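Local coordinates for putative cytochrome P450 154A1 (Streptomyces coelicolor, PDB 1ODO), which belongs to the cytochrome P450 family and holds an iron protoporphyrin IX, together with 4-phenyl-1H-imidazole, inside a largely helical fold, at residues Asp16-His21 against Arg284-Val289; Thr23-Gly28 against Tyr319-Arg324; Asp252-Thr257 against Glu280-His285. All coordinates share one frame; numbering follows the deposited sequence.

How the interactions relate
Interactions 1 and 2 both use helix 17-25, the first at its start and the second at its end. Interactions 1 and 3 share helix 275-285, with Arg284 and His285 common to the two. Centre to centre, interaction 1 is about 9 Å from interaction 2 and about 11 Å from interaction 3, while 2 and 3 are about 18 Å apart, so interaction 1 stands between them. Along the chain, the segments of 1 and 2 alternate, and both segments of 3 fall between 23-28 and 319-324. Arg324 NH2 reaches His285 O at 2.9 Å, a probable hydrogen bond. Helix 17-25 is thus tied to the end of helix 275-285 and to helix 319-322, both with residues in the heme pocket.

Interaction 1: Asp16-His21 against Arg284-Val289; sequences DHHTEH and RHEPAV
The imidazole of His17 meets the carboxylate of Glu286 edge-on, while one of its faces carries the rim of the His18 ring. His18 in turn directs an edge at the same carboxylate, but the ring is probably turned over in the model and the approach is too tight, so the detail there is doubtful. His21 has the carbonyl oxygen of His17 over the centre of one ring face.

The firm link is His17 NE2 to Glu286 OE1, a 2.9 Å hydrogen bond that is nearly straight at 166°. The acceptor lies in the imidazole plane and is met on its syn side, although ring and carboxylate planes are turned 52° apart. His17 gets there with CG tucked between its backbone N and carbonyl carbon (chi1 73°). Glu286, just past the end of its helix, bends at chi2 to bring its carboxylate over. OE1 is gripped more than once: a water 2.8 Å from His21 NE2 lies 2.9 Å from Glu286 OE1 and probably donates to it, and Asn396 ND2 is a further donor. At the start of the first helix Asp16 is the N-cap, its OD1 accepting from Thr19 N at 3.2 Å.

The contact thus joins the beginning of helix 17-25 to the chain leaving helix 275-285, with the side chain of Glu286 about 9 Å from the heme. Helix 319-322 packs against His21 through Ala320 and Ala321, and helix 247-260 meets Glu286 through Gln253.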
loop_
_atom_site.group_PDB
_atom_site.type_symbol
_atom_site.label_atom_id
_atom_site.label_comp_id
_atom_site.label_asym_id
_atom_site.label_seq_id
_atom_site.Cartn_x
_atom_site.Cartn_y
_atom_site.Cartn_z
ATOM N N ASP A 16 0.868 -18.091 0.914
ATOM C CA ASP A 16 1.195 -18.431 -0.468
ATOM C C ASP A 16 0.294 -17.662 -1.429
ATOM O O ASP A 16 -0.642 -18.227 -2.004
ATOM C CB ASP A 16 1.014 -19.938 -0.670
ATOM C CG ASP A 16 1.453 -20.405 -2.042
ATOM O OD1 ASP A 16 1.939 -19.575 -2.839
ATOM O OD2 ASP A 16 1.316 -21.613 -2.322
ATOM N N HIS A 17 0.592 -16.378 -1.610
ATOM C CA HIS A 17 -0.205 -15.543 -2.494
ATOM C C HIS A 17 -0.169 -15.929 -3.969
ATOM O O HIS A 17 -1.127 -15.665 -4.692
ATOM C CB HIS A 17 0.161 -14.060 -2.307
ATOM C CG HIS A 17 1.494 -13.670 -2.869
ATOM N ND1 HIS A 17 2.681 -14.217 -2.431
ATOM C CD2 HIS A 17 1.827 -12.750 -3.807
ATOM C CE1 HIS A 17 3.688 -13.651 -3.074
ATOM N NE2 HIS A 17 3.197 -12.757 -3.914
ATOM N N HIS A 18 0.917 -16.554 -4.421
ATOM C CA HIS A 18 1.001 -16.953 -5.828
ATOM C C HIS A 18 -0.048 -18.018 -6.124
ATOM O O HIS A 18 -0.712 -17.978 -7.160
ATOM C CB HIS A 18 2.382 -17.510 -6.174
ATOM C CG HIS A 18 3.471 -16.485 -6.148
ATOM N ND1 HIS A 18 3.287 -15.197 -6.604
ATOM C CD2 HIS A 18 4.764 -16.566 -5.758
ATOM C CE1 HIS A 18 4.421 -14.529 -6.495
ATOM N NE2 HIS A 18 5.333 -15.337 -5.986
ATOM N N THR A 19 -0.184 -18.987 -5.227
ATOM C CA THR A 19 -1.173 -20.034 -5.437
ATOM C C THR A 19 -2.545 -19.392 -5.299
ATOM O O THR A 19 -3.477 -19.724 -6.029
ATOM C CB THR A 19 -1.038 -21.165 -4.406
ATOM O OG1 THR A 19 0.207 -21.841 -4.608
ATOM C CG2 THR A 19 -2.185 -22.168 -4.559
ATOM N N GLU A 20 -2.660 -18.454 -4.363
ATOM C CA GLU A 20 -3.928 -17.769 -4.146
ATOM C C GLU A 20 -4.387 -17.074 -5.433
ATOM O O GLU A 20 -5.574 -17.090 -5.758
ATOM C CB GLU A 20 -3.792 -16.739 -3.022
ATOM C CG GLU A 20 -5.058 -15.919 -2.790
ATOM C CD GLU A 20 -4.907 -14.924 -1.661
ATOM O OE1 GLU A 20 -5.223 -15.276 -0.501
ATOM O OE2 GLU A 20 -4.458 -13.792 -1.935
ATOM N N HIS A 21 -3.453 -16.463 -6.161
ATOM C CA HIS A 21 -3.810 -15.777 -7.405
ATOM C C HIS A 21 -4.510 -16.753 -8.346
ATOM O O HIS A 21 -5.559 -16.453 -8.913
ATOM C CB HIS A 21 -2.575 -15.250 -8.150
ATOM C CG HIS A 21 -1.796 -14.214 -7.405
ATOM N ND1 HIS A 21 -2.348 -13.426 -6.420
ATOM C CD2 HIS A 21 -0.509 -13.810 -7.536
ATOM C CE1 HIS A 21 -1.436 -12.581 -5.973
ATOM N NE2 HIS A 21 -0.312 -12.791 -6.635
ATOM N N ARG A 284 3.458 -4.236 -10.915
ATOM C CA ARG A 284 2.542 -5.148 -11.589
ATOM C C ARG A 284 2.699 -6.582 -11.086
ATOM O O ARG A 284 1.723 -7.223 -10.702
ATOM C CB ARG A 284 2.786 -5.139 -13.103
ATOM C CG ARG A 284 1.802 -6.020 -13.898
ATOM C CD ARG A 284 2.299 -6.280 -15.323
ATOM N NE ARG A 284 3.447 -7.186 -15.320
ATOM C CZ ARG A 284 3.359 -8.497 -15.115
ATOM N NH1 ARG A 284 2.174 -9.061 -14.911
ATOM N NH2 ARG A 284 4.456 -9.243 -15.083
ATOM N N HIS A 285 3.943 -7.060 -11.096
ATOM C CA HIS A 285 4.307 -8.415 -10.674
ATOM C C HIS A 285 4.182 -8.739 -9.181
ATOM O O HIS A 285 3.753 -9.838 -8.811
ATOM C CB HIS A 285 5.735 -8.701 -11.168
ATOM C CG HIS A 285 6.113 -10.151 -11.158
ATOM N ND1 HIS A 285 6.999 -10.682 -10.246
ATOM C CD2 HIS A 285 5.737 -11.176 -11.960
ATOM C CE1 HIS A 285 7.155 -11.973 -10.486
ATOM N NE2 HIS A 285 6.400 -12.297 -11.521
ATOM N N GLU A 286 4.568 -7.802 -8.324
ATOM C CA GLU A 286 4.480 -8.023 -6.881
ATOM C C GLU A 286 4.059 -6.740 -6.171
ATOM O O GLU A 286 4.842 -6.140 -5.434
ATOM C CB GLU A 286 5.823 -8.505 -6.326
ATOM C CG GLU A 286 6.270 -9.855 -6.873
ATOM C CD GLU A 286 5.428 -11.022 -6.376
ATOM O OE1 GLU A 286 4.383 -10.797 -5.724
ATOM O OE2 GLU A 286 5.818 -12.174 -6.647
ATOM N N PRO A 287 2.812 -6.298 -6.399
ATOM C CA PRO A 287 2.283 -5.076 -5.780
ATOM C C PRO A 287 2.245 -5.200 -4.257
ATOM O O PRO A 287 2.059 -6.297 -3.728
ATOM C CB PRO A 287 0.891 -4.947 -6.405
ATOM C CG PRO A 287 0.508 -6.371 -6.679
ATOM C CD PRO A 287 1.788 -6.956 -7.230
ATOM N N ALA A 288 2.411 -4.074 -3.565
ATOM C CA ALA A 288 2.405 -4.049 -2.100
ATOM C C ALA A 288 1.065 -4.349 -1.432
ATOM O O ALA A 288 1.034 -4.845 -0.301
ATOM C CB ALA A 288 2.942 -2.699 -1.603
ATOM N N VAL A 289 -0.035 -4.040 -2.114
ATOM C CA VAL A 289 -1.372 -4.286 -1.575
ATOM C C VAL A 289 -2.063 -5.303 -2.485
ATOM O O VAL A 289 -2.406 -4.996 -3.626
ATOM C CB VAL A 289 -2.191 -2.981 -1.528
ATOM C CG1 VAL A 289 -3.613 -3.265 -1.061
ATOM C CG2 VAL A 289 -1.509 -1.991 -0.593
HETATM O O HOH W 1 1.702 -10.869 -6.758
#

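Interaction 2: Thr23-Gly28 against Tyr319-Arg324; sequences TLREGG and YAAANR. With HEM (protoporphyrin IX containing Fe), chain B.
Arg25 reaches from the last turn of helix 17-25 and lays its guanidinium flat beneath one carbonyl while pointing an edge at another. Arg324 O stands 3.4 Å above the guanidinium plane, over its centre. Arg25 NH1 donates to Ala321 O at 3.0 Å; the bond is bent (138° at the hydrogen) and lands on a lone pair in the carbonyl plane, with the oxygen tilted from the guanidinium plane. A kink at chi3 (-52°) turns the end of the Arg25 chain, and lower down its CG rests 4.4 Å from Ala321 CB. Ala321 O also accepts from Arg324 N, so two donors share it.

The side chain of Arg324 runs off extended, away from Arg25, to a salt bridge with Asp333. From the first turn of helix 319-322 Tyr319 OH donates to the heme propionate oxygen O1D at 2.5 Å, tying this short helix to the cofactor.

Chemically, a cationic group here sits against two backbone oxygens of one chain turn, whose partial negative charge probably steadies the guanidinium. Arg25 NH1 and Arg324 NE remain 6.3 Å apart, and Asp333 probably offsets much of the second charge.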
loop_
_atom_site.group_PDB
_atom_site.type_symbol
_atom_site.label_atom_id
_atom_site.label_comp_id
_atom_site.label_asym_id
_atom_site.label_seq_id
_atom_site.Cartn_x
_atom_site.Cartn_y
_atom_site.Cartn_z
ATOM N N THR A 23 -5.928 -19.721 -7.631
ATOM C CA THR A 23 -7.175 -20.216 -7.072
ATOM C C THR A 23 -8.310 -19.218 -7.289
ATOM O O THR A 23 -9.425 -19.600 -7.654
ATOM C CB THR A 23 -7.013 -20.506 -5.570
ATOM O OG1 THR A 23 -5.934 -21.433 -5.385
ATOM C CG2 THR A 23 -8.292 -21.102 -4.997
ATOM N N LEU A 24 -8.031 -17.938 -7.073
ATOM C CA LEU A 24 -9.056 -16.925 -7.261
ATOM C C LEU A 24 -9.447 -16.794 -8.728
ATOM O O LEU A 24 -10.629 -16.772 -9.061
ATOM C CB LEU A 24 -8.572 -15.571 -6.736
ATOM C CG LEU A 24 -8.579 -15.370 -5.218
ATOM C CD1 LEU A 24 -7.818 -14.090 -4.858
ATOM C CD2 LEU A 24 -10.028 -15.294 -4.728
ATOM N N ARG A 25 -8.457 -16.708 -9.613
ATOM C CA ARG A 25 -8.760 -16.575 -11.031
ATOM C C ARG A 25 -9.452 -17.816 -11.606
ATOM O O ARG A 25 -10.053 -17.765 -12.680
ATOM C CB ARG A 25 -7.489 -16.235 -11.822
ATOM C CG ARG A 25 -6.995 -14.790 -11.600
ATOM C CD ARG A 25 -6.232 -14.286 -12.821
ATOM N NE ARG A 25 -5.188 -15.234 -13.193
ATOM C CZ ARG A 25 -3.962 -15.245 -12.682
ATOM N NH1 ARG A 25 -3.600 -14.338 -11.781
ATOM N NH2 ARG A 25 -3.112 -16.202 -13.037
ATOM N N GLU A 26 -9.374 -18.924 -10.878
ATOM C CA GLU A 26 -9.994 -20.177 -11.301
ATOM C C GLU A 26 -11.522 -20.009 -11.293
ATOM O O GLU A 26 -12.245 -20.727 -11.986
ATOM C CB GLU A 26 -9.583 -21.281 -10.322
ATOM C CG GLU A 26 -10.074 -22.665 -10.630
ATOM C CD GLU A 26 -9.616 -23.670 -9.582
ATOM O OE1 GLU A 26 -8.437 -23.605 -9.178
ATOM O OE2 GLU A 26 -10.432 -24.521 -9.169
ATOM N N GLY A 27 -12.006 -19.047 -10.510
ATOM C CA GLY A 27 -13.439 -18.812 -10.430
ATOM C C GLY A 27 -14.003 -17.867 -11.478
ATOM O O GLY A 27 -15.178 -17.508 -11.432
ATOM N N GLY A 28 -13.172 -17.470 -12.433
ATOM C CA GLY A 28 -13.638 -16.563 -13.464
ATOM C C GLY A 28 -13.371 -15.128 -13.046
ATOM O O GLY A 28 -12.535 -14.878 -12.169
ATOM N N TYR A 319 -6.260 -6.763 -6.607
ATOM C CA TYR A 319 -5.248 -6.201 -7.494
ATOM C C TYR A 319 -4.074 -7.068 -7.921
ATOM O O TYR A 319 -3.710 -7.080 -9.101
ATOM C CB TYR A 319 -4.721 -4.911 -6.868
ATOM C CG TYR A 319 -5.776 -3.837 -6.741
ATOM C CD1 TYR A 319 -5.826 -3.012 -5.620
ATOM C CD2 TYR A 319 -6.704 -3.621 -7.760
ATOM C CE1 TYR A 319 -6.772 -1.993 -5.517
ATOM C CE2 TYR A 319 -7.654 -2.603 -7.669
ATOM C CZ TYR A 319 -7.678 -1.793 -6.544
ATOM O OH TYR A 319 -8.607 -0.782 -6.449
ATOM N N ALA A 320 -3.467 -7.771 -6.970
ATOM C CA ALA A 320 -2.328 -8.627 -7.278
ATOM C C ALA A 320 -2.696 -9.695 -8.299
ATOM O O ALA A 320 -1.971 -9.902 -9.273
ATOM C CB ALA A 320 -1.795 -9.274 -6.002
ATOM N N ALA A 321 -3.825 -10.364 -8.079
ATOM C CA ALA A 321 -4.278 -11.413 -8.993
ATOM C C ALA A 321 -4.654 -10.820 -10.346
ATOM O O ALA A 321 -4.389 -11.419 -11.392
ATOM C CB ALA A 321 -5.474 -12.148 -8.394
ATOM N N ALA A 322 -5.270 -9.641 -10.321
ATOM C CA ALA A 322 -5.684 -8.965 -11.544
ATOM C C ALA A 322 -4.487 -8.536 -12.389
ATOM O O ALA A 322 -4.536 -8.595 -13.621
ATOM C CB ALA A 322 -6.544 -7.748 -11.203
ATOM N N ASN A 323 -3.413 -8.106 -11.732
ATOM C CA ASN A 323 -2.219 -7.672 -12.452
ATOM C C ASN A 323 -1.598 -8.811 -13.254
ATOM O O ASN A 323 -0.802 -8.573 -14.160
ATOM C CB ASN A 323 -1.166 -7.124 -11.487
ATOM C CG ASN A 323 -1.491 -5.728 -10.982
ATOM O OD1 ASN A 323 -2.412 -5.068 -11.468
ATOM N ND2 ASN A 323 -0.714 -5.263 -10.008
ATOM N N ARG A 324 -1.960 -10.045 -12.911
ATOM C CA ARG A 324 -1.435 -11.223 -13.600
ATOM C C ARG A 324 -2.482 -11.933 -14.449
ATOM O O ARG A 324 -2.293 -13.087 -14.842
ATOM C CB ARG A 324 -0.848 -12.205 -12.578
ATOM C CG ARG A 324 0.476 -11.738 -11.950
ATOM C CD ARG A 324 0.721 -12.443 -10.620
ATOM N NE ARG A 324 2.019 -12.135 -10.014
ATOM C CZ ARG A 324 3.052 -12.973 -10.001
ATOM N NH1 ARG A 324 2.945 -14.169 -10.571
ATOM N NH2 ARG A 324 4.181 -12.638 -9.391
HETATM C CHA HEM B . -5.124 4.675 -1.645
HETATM C CHB HEM B . -1.760 7.618 0.146
HETATM C CHC HEM B . 1.683 4.506 -1.186
HETATM C CHD HEM B . -1.688 1.571 -2.947
HETATM C C1A HEM B . -4.532 5.765 -1.053
HETATM C C2A HEM B . -5.220 6.933 -0.515
HETATM C C3A HEM B . -4.285 7.751 -0.011
HETATM C C4A HEM B . -2.985 7.128 -0.222
HETATM C CMA HEM B . -4.494 9.110 0.680
HETATM C CAA HEM B . -6.750 7.134 -0.545
HETATM C CBA HEM B . -7.198 7.718 -1.897
HETATM C CGA HEM B . -8.701 7.947 -2.050
HETATM O O1A HEM B . -9.458 7.083 -1.482
HETATM O O2A HEM B . -9.081 8.919 -2.700
HETATM C C1B HEM B . -0.536 7.036 -0.048
HETATM C C2B HEM B . 0.725 7.615 0.381
HETATM C C3B HEM B . 1.703 6.741 0.007
HETATM C C4B HEM B . 1.060 5.625 -0.649
HETATM C CMB HEM B . 0.868 8.963 1.116
HETATM C CAB HEM B . 3.227 6.847 0.211
HETATM C CBB HEM B . 3.892 8.005 -0.552
HETATM C C1C HEM B . 1.054 3.431 -1.796
HETATM C C2C HEM B . 1.763 2.261 -2.339
HETATM C C3C HEM B . 0.815 1.431 -2.830
HETATM C C4C HEM B . -0.463 2.075 -2.604
HETATM C CMC HEM B . 3.314 2.100 -2.297
HETATM C CAC HEM B . 0.933 0.042 -3.512
HETATM C CBC HEM B . 1.986 -0.102 -4.618
HETATM C C1D HEM B . -2.916 2.140 -2.750
HETATM C C2D HEM B . -4.184 1.554 -3.117
HETATM C C3D HEM B . -5.155 2.420 -2.744
HETATM C C4D HEM B . -4.490 3.560 -2.154
HETATM C CMD HEM B . -4.348 0.178 -3.794
HETATM C CAD HEM B . -6.669 2.203 -2.896
HETATM C CBD HEM B . -7.263 2.245 -4.308
HETATM C CGD HEM B . -8.739 1.938 -4.170
HETATM O O1D HEM B . -9.161 0.851 -4.584
HETATM O O2D HEM B . -9.436 2.805 -3.595
HETATM N NA HEM B . -3.178 5.917 -0.868
HETATM N NB HEM B . -0.305 5.813 -0.670
HETATM N NC HEM B . -0.300 3.293 -1.977
HETATM N ND HEM B . -3.114 3.379 -2.148
HETATM FE FE HEM B . -1.734 4.596 -1.434
#

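Interaction 3: Asp252-Thr257 against Glu280-His285; sequences DQAVHT and EETLRH
Gln253 is the first residue of helix 247-260 to touch Thr282, which sits within the ExxR motif of helix 275-285, the P450 K helix, where Glu281 and Arg284 are the signature pair. The aliphatic start of Gln253 does the touching, its CB resting 3.7 Å from Thr282 CG2; beyond it the chain bends at chi2 and carries the amide away.

Ala254 comes next and gives the closest backbone approach, CA to CA 5.6 Å from Thr282, which its small side chain permits. Both branches of Thr282 bear on this residue: CG2 lies 3.5 Å from Ala254 N, and OG1 lies 3.7 Å from Ala254 CB. Thr282 chi1 is -63°, with the hydroxyl beside its own backbone N and the methyl on the carbonyl side. This hydroxyl is satisfied within its own helix by Val278 O, so the meeting with Ala254 is van der Waals contact. Val255 turns from the second helix to meet Leu368 and Leu371 of helix 357-374.

One turn on from Gln253, Thr257 joins through water: its OG1 is 2.6 Å from a water that accepts weakly from His285 ND1.

On the K helix, Glu281 OE2 also holds Arg339, consistent with the Glu-Arg-Arg triad of P450s. Arg284 NH1 bonds Asn323 O and Ala332 O. Arg284 lies side-on to Glu281, paired with it by two nearly straight bonds, NE of Arg284 to OE1 of Glu281 at 2.8 Å and NH2 of Arg284 to OE2 of Glu281 at 2.9 Å.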
loop_
_atom_site.group_PDB
_atom_site.type_symbol
_atom_site.label_atom_id
_atom_site.label_comp_id
_atom_site.label_asym_id
_atom_site.label_seq_id
_atom_site.Cartn_x
_atom_site.Cartn_y
_atom_site.Cartn_z
ATOM N N ASP A 252 11.228 -3.530 -1.116
ATOM C CA ASP A 252 11.551 -4.916 -0.790
ATOM C C ASP A 252 11.480 -5.779 -2.053
ATOM O O ASP A 252 12.468 -6.398 -2.460
ATOM C CB ASP A 252 10.535 -5.415 0.256
ATOM C CG ASP A 252 10.641 -6.916 0.549
ATOM O OD1 ASP A 252 11.034 -7.698 -0.339
ATOM O OD2 ASP A 252 10.295 -7.319 1.679
ATOM N N GLN A 253 10.304 -5.808 -2.674
ATOM C CA GLN A 253 10.090 -6.594 -3.881
ATOM C C GLN A 253 10.985 -6.212 -5.057
ATOM O O GLN A 253 11.499 -7.090 -5.750
ATOM C CB GLN A 253 8.621 -6.511 -4.299
ATOM C CG GLN A 253 7.647 -7.092 -3.278
ATOM C CD GLN A 253 7.739 -8.608 -3.147
ATOM O OE1 GLN A 253 8.527 -9.260 -3.832
ATOM N NE2 GLN A 253 6.929 -9.172 -2.260
ATOM N N ALA A 254 11.181 -4.915 -5.285
ATOM C CA ALA A 254 12.024 -4.477 -6.394
ATOM C C ALA A 254 13.454 -4.971 -6.199
ATOM O O ALA A 254 14.056 -5.532 -7.110
ATOM C CB ALA A 254 12.004 -2.950 -6.510
ATOM N N VAL A 255 13.997 -4.764 -5.004
ATOM C CA VAL A 255 15.357 -5.203 -4.727
ATOM C C VAL A 255 15.471 -6.719 -4.820
ATOM O O VAL A 255 16.371 -7.239 -5.474
ATOM C CB VAL A 255 15.822 -4.752 -3.324
ATOM C CG1 VAL A 255 17.205 -5.321 -3.025
ATOM C CG2 VAL A 255 15.859 -3.239 -3.259
ATOM N N HIS A 256 14.550 -7.426 -4.175
ATOM C CA HIS A 256 14.573 -8.884 -4.198
ATOM C C HIS A 256 14.529 -9.440 -5.618
ATOM O O HIS A 256 15.205 -10.422 -5.928
ATOM C CB HIS A 256 13.413 -9.452 -3.375
ATOM C CG HIS A 256 13.467 -10.939 -3.209
ATOM N ND1 HIS A 256 12.871 -11.811 -4.093
ATOM C CD2 HIS A 256 14.088 -11.708 -2.284
ATOM C CE1 HIS A 256 13.123 -13.054 -3.721
ATOM N NE2 HIS A 256 13.861 -13.018 -2.626
ATOM N N THR A 257 13.736 -8.817 -6.481
ATOM C CA THR A 257 13.637 -9.278 -7.857
ATOM C C THR A 257 14.970 -9.081 -8.576
ATOM O O THR A 257 15.447 -9.976 -9.274
ATOM C CB THR A 257 12.529 -8.527 -8.617
ATOM O OG1 THR A 257 11.254 -8.890 -8.076
ATOM C CG2 THR A 257 12.552 -8.877 -10.094
ATOM N N GLU A 280 7.793 -0.034 -12.247
ATOM C CA GLU A 280 6.470 -0.304 -12.798
ATOM C C GLU A 280 6.203 -1.798 -12.928
ATOM O O GLU A 280 5.088 -2.251 -12.687
ATOM C CB GLU A 280 6.292 0.370 -14.160
ATOM C CG GLU A 280 6.197 1.886 -14.061
ATOM C CD GLU A 280 5.202 2.323 -13.001
ATOM O OE1 GLU A 280 5.600 3.048 -12.065
ATOM O OE2 GLU A 280 4.020 1.933 -13.096
ATOM N N GLU A 281 7.214 -2.567 -13.315
ATOM C CA GLU A 281 7.017 -4.003 -13.451
ATOM C C GLU A 281 6.900 -4.642 -12.067
ATOM O O GLU A 281 6.228 -5.659 -11.907
ATOM C CB GLU A 281 8.163 -4.647 -14.238
ATOM C CG GLU A 281 8.043 -6.166 -14.355
ATOM C CD GLU A 281 6.874 -6.623 -15.229
ATOM O OE1 GLU A 281 5.921 -5.842 -15.455
ATOM O OE2 GLU A 281 6.909 -7.785 -15.683
ATOM N N THR A 282 7.562 -4.054 -11.070
ATOM C CA THR A 282 7.497 -4.593 -9.712
ATOM C C THR A 282 6.078 -4.346 -9.196
ATOM O O THR A 282 5.475 -5.199 -8.542
ATOM C CB THR A 282 8.513 -3.900 -8.765
ATOM O OG1 THR A 282 9.851 -4.164 -9.214
ATOM C CG2 THR A 282 8.355 -4.422 -7.328
ATOM N N LEU A 283 5.540 -3.175 -9.507
ATOM C CA LEU A 283 4.188 -2.825 -9.075
ATOM C C LEU A 283 3.170 -3.775 -9.706
ATOM O O LEU A 283 2.144 -4.097 -9.108
ATOM C CB LEU A 283 3.876 -1.381 -9.466
ATOM C CG LEU A 283 4.641 -0.342 -8.642
ATOM C CD1 LEU A 283 4.476 1.060 -9.221
ATOM C CD2 LEU A 283 4.124 -0.393 -7.219
ATOM N N ARG A 284 3.458 -4.236 -10.915
ATOM C CA ARG A 284 2.542 -5.148 -11.589
ATOM C C ARG A 284 2.699 -6.582 -11.086
ATOM O O ARG A 284 1.723 -7.223 -10.702
ATOM C CB ARG A 284 2.786 -5.139 -13.103
ATOM C CG ARG A 284 1.802 -6.020 -13.898
ATOM C CD ARG A 284 2.299 -6.280 -15.323
ATOM N NE ARG A 284 3.447 -7.186 -15.320
ATOM C CZ ARG A 284 3.359 -8.497 -15.115
ATOM N NH1 ARG A 284 2.174 -9.061 -14.911
ATOM N NH2 ARG A 284 4.456 -9.243 -15.083
ATOM N N HIS A 285 3.943 -7.060 -11.096
ATOM C CA HIS A 285 4.307 -8.415 -10.674
ATOM C C HIS A 285 4.182 -8.739 -9.181
ATOM O O HIS A 285 3.753 -9.838 -8.811
ATOM C CB HIS A 285 5.735 -8.701 -11.168
ATOM C CG HIS A 285 6.113 -10.151 -11.158
ATOM N ND1 HIS A 285 6.999 -10.682 -10.246
ATOM C CD2 HIS A 285 5.737 -11.176 -11.960
ATOM C CE1 HIS A 285 7.155 -11.973 -10.486
ATOM N NE2 HIS A 285 6.400 -12.297 -11.521
HETATM O O HOH W 2 9.432 -10.532 -9.014
#